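Local atomic coordinates of phenol hydroxylase component phL (Pseudomonas stutzeri, PDB entry 3U52), a protein that probably serves as the non-catalytic beta-type subunit of a multicomponent phenol hydroxylase, supporting the oxygenase subunit that oxidises phenols. Residues 229-234 and 251-256. Residues are numbered along the deposited sequence; the frame is centred on the assembly and turned at random.
Sequences LVYDKM and EFMRDW. With XE (xenon), chain B.
Arg254 and Met253 of helix 251-274 meet Tyr231 of helix 211-240 where segments 251-256 and 229-234 cross at -110°, their local axes 10.1 Å apart. Along 251-256, Glu251 comes first; its carboxylate serves the contact indirectly, since OE1 takes both Arg254 NE and Arg254 NH2 (2.8 Å to NH2) in a side-on salt bridge, both nitrogens arriving from one face of the carboxylate. The Glu251 side chain also packs on Phe101 of the second subunit. Met253 lies over the Tyr231 ring: its CB stands 3.8 Å from the centroid, only 6° off the normal, a CH-pi contact. Met253 CG continues toward the phenol end, 3.8 Å from Tyr231 CZ, and the bend at chi2 leaves SD oblique to the ring in a Met-aromatic contact. Val230 CG1 covers the opposite face, so the ring is sandwiched, while Leu167 and Leu126 bring helices 147-175 and 126-143 against Tyr231. Arg254 runs past the Tyr231 backbone, with CG 3.8 Å from Tyr231 CB. The turn at chi3 (-68°) swings its guanidinium so that Arg254 NH1 donates to Tyr231 O at 2.9 Å, using a lone pair in the carbonyl plane, in a moderately straight bond. Tyr231 lies within a wider pi-type turn, in which Met234 N bonds to Leu229 O at 2.7 Å. The following residue, Asp232, touches Arg254 CD with OD1, which lies 3.6 Å from the xenon atom, whose pocket is completed by Tyr227 and Tyr257. Chemically, the two helices are joined by an apolar ring contact and one charged donor on a main-chain oxygen; Glu251 holds the guanidinium's orientation from its other edge and probably offsets its charge, easing the approach of Arg105 of the second subunit, whose like charge lies close to Arg254 NH2.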
loop_
_atom_site.group_PDB
_atom_site.type_symbol
_atom_site.label_atom_id
_atom_site.label_comp_id
_atom_site.label_asym_id
_atom_site.label_seq_id
_atom_site.Cartn_x
_atom_site.Cartn_y
_atom_site.Cartn_z
ATOM N N LEU D 229 5.946 -35.655 -20.514
ATOM C CA LEU D 229 6.725 -36.881 -20.327
ATOM C C LEU D 229 7.345 -36.927 -18.949
ATOM O O LEU D 229 7.245 -37.926 -18.244
ATOM C CB LEU D 229 7.832 -37.027 -21.389
ATOM C CG LEU D 229 8.760 -38.251 -21.262
ATOM C CD1 LEU D 229 7.994 -39.560 -21.436
ATOM C CD2 LEU D 229 9.876 -38.141 -22.297
ATOM N N VAL D 230 7.993 -35.835 -18.571
ATOM C CA VAL D 230 8.753 -35.793 -17.317
ATOM C C VAL D 230 7.882 -35.598 -16.044
ATOM O O VAL D 230 7.988 -36.372 -15.072
ATOM C CB VAL D 230 9.891 -34.756 -17.380
ATOM C CG1 VAL D 230 10.651 -34.726 -16.035
ATOM C CG2 VAL D 230 10.861 -35.097 -18.503
ATOM N N TYR D 231 7.030 -34.572 -16.044
ATOM C CA TYR D 231 6.339 -34.205 -14.799
ATOM C C TYR D 231 4.973 -34.829 -14.654
ATOM O O TYR D 231 4.347 -34.667 -13.596
ATOM C CB TYR D 231 6.290 -32.674 -14.615
ATOM C CG TYR D 231 7.680 -32.070 -14.617
ATOM C CD1 TYR D 231 8.181 -31.442 -15.735
ATOM C CD2 TYR D 231 8.507 -32.210 -13.524
ATOM C CE1 TYR D 231 9.496 -30.908 -15.745
ATOM C CE2 TYR D 231 9.789 -31.685 -13.521
ATOM C CZ TYR D 231 10.273 -31.040 -14.627
ATOM O OH TYR D 231 11.564 -30.550 -14.581
ATOM N N ASP D 232 4.514 -35.525 -15.687
ATOM C CA ASP D 232 3.346 -36.371 -15.587
ATOM C C ASP D 232 3.703 -37.841 -15.643
ATOM O O ASP D 232 3.489 -38.567 -14.673
ATOM C CB ASP D 232 2.360 -36.077 -16.693
ATOM C CG ASP D 232 1.455 -34.900 -16.376
ATOM O OD1 ASP D 232 1.497 -34.367 -15.230
ATOM O OD2 ASP D 232 0.699 -34.482 -17.299
ATOM N N LYS D 233 4.235 -38.283 -16.786
ATOM C CA LYS D 233 4.475 -39.720 -16.987
ATOM C C LYS D 233 5.634 -40.281 -16.167
ATOM O O LYS D 233 5.437 -41.238 -15.416
ATOM C CB LYS D 233 4.527 -40.068 -18.486
ATOM C CG LYS D 233 3.150 -39.836 -19.066
ATOM C CD LYS D 233 3.135 -39.856 -20.557
ATOM C CE LYS D 233 2.067 -38.934 -21.159
ATOM N NZ LYS D 233 0.671 -39.338 -20.823
ATOM N N MET D 234 6.818 -39.672 -16.250
ATOM C CA MET D 234 7.901 -40.064 -15.364
ATOM C C MET D 234 7.501 -39.901 -13.896
ATOM O O MET D 234 7.840 -40.756 -13.063
ATOM C CB MET D 234 9.142 -39.258 -15.670
ATOM C CG MET D 234 10.423 -39.998 -15.483
ATOM S SD MET D 234 11.820 -39.195 -16.371
ATOM C CE MET D 234 11.112 -39.087 -18.022
ATOM N N GLU D 251 6.016 -29.868 -8.055
ATOM C CA GLU D 251 4.655 -29.402 -8.262
ATOM C C GLU D 251 4.717 -27.996 -8.877
ATOM O O GLU D 251 3.871 -27.619 -9.655
ATOM C CB GLU D 251 3.836 -29.427 -6.940
ATOM C CG GLU D 251 2.296 -29.150 -7.089
ATOM C CD GLU D 251 1.467 -30.231 -7.837
ATOM O OE1 GLU D 251 1.927 -31.379 -8.066
ATOM O OE2 GLU D 251 0.311 -29.923 -8.184
ATOM N N PHE D 252 5.723 -27.219 -8.514
ATOM C CA PHE D 252 5.899 -25.919 -9.126
ATOM C C PHE D 252 5.858 -26.057 -10.678
ATOM O O PHE D 252 5.155 -25.316 -11.367
ATOM C CB PHE D 252 7.211 -25.280 -8.636
ATOM C CG PHE D 252 7.434 -23.888 -9.163
ATOM C CD1 PHE D 252 7.060 -22.767 -8.387
ATOM C CD2 PHE D 252 8.017 -23.684 -10.430
ATOM C CE1 PHE D 252 7.268 -21.439 -8.867
ATOM C CE2 PHE D 252 8.226 -22.369 -10.940
ATOM C CZ PHE D 252 7.829 -21.241 -10.163
ATOM N N MET D 253 6.572 -27.057 -11.209
ATOM C CA MET D 253 6.719 -27.268 -12.658
ATOM C C MET D 253 5.398 -27.671 -13.292
ATOM O O MET D 253 5.096 -27.245 -14.419
ATOM C CB MET D 253 7.768 -28.358 -12.948
ATOM C CG MET D 253 9.219 -28.011 -12.674
ATOM S SD MET D 253 9.666 -27.767 -10.958
ATOM C CE MET D 253 11.235 -28.670 -10.959
ATOM N N ARG D 254 4.600 -28.503 -12.617
ATOM C CA ARG D 254 3.267 -28.830 -13.165
ATOM C C ARG D 254 2.291 -27.644 -13.210
ATOM O O ARG D 254 1.584 -27.441 -14.226
ATOM C CB ARG D 254 2.614 -30.042 -12.468
ATOM C CG ARG D 254 3.243 -31.381 -12.847
ATOM C CD ARG D 254 2.569 -32.575 -12.089
ATOM N NE ARG D 254 2.878 -32.503 -10.660
ATOM C CZ ARG D 254 3.995 -32.981 -10.130
ATOM N NH1 ARG D 254 4.860 -33.602 -10.918
ATOM N NH2 ARG D 254 4.244 -32.840 -8.813
ATOM N N ASP D 255 2.243 -26.867 -12.120
ATOM C CA ASP D 255 1.445 -25.649 -12.097
ATOM C C ASP D 255 1.925 -24.639 -13.160
ATOM O O ASP D 255 1.107 -24.036 -13.866
ATOM C CB ASP D 255 1.518 -24.998 -10.682
ATOM C CG ASP D 255 0.635 -25.741 -9.632
ATOM O OD1 ASP D 255 -0.186 -26.602 -10.047
ATOM O OD2 ASP D 255 0.783 -25.488 -8.393
ATOM N N TRP D 256 3.243 -24.433 -13.240
ATOM C CA TRP D 256 3.840 -23.532 -14.247
ATOM C C TRP D 256 3.416 -23.926 -15.677
ATOM O O TRP D 256 2.959 -23.093 -16.480
ATOM C CB TRP D 256 5.392 -23.500 -14.134
ATOM C CG TRP D 256 6.013 -22.710 -15.245
ATOM C CD1 TRP D 256 6.162 -21.351 -15.287
ATOM C CD2 TRP D 256 6.461 -23.202 -16.534
ATOM N NE1 TRP D 256 6.718 -20.969 -16.493
ATOM C CE2 TRP D 256 6.924 -22.076 -17.270
ATOM C CE3 TRP D 256 6.586 -24.486 -17.106
ATOM C CZ2 TRP D 256 7.468 -22.190 -18.564
ATOM C CZ3 TRP D 256 7.101 -24.597 -18.410
ATOM C CH2 TRP D 256 7.524 -23.445 -19.124
HETATM XE XE XE B . 2.953 -31.501 -16.935
#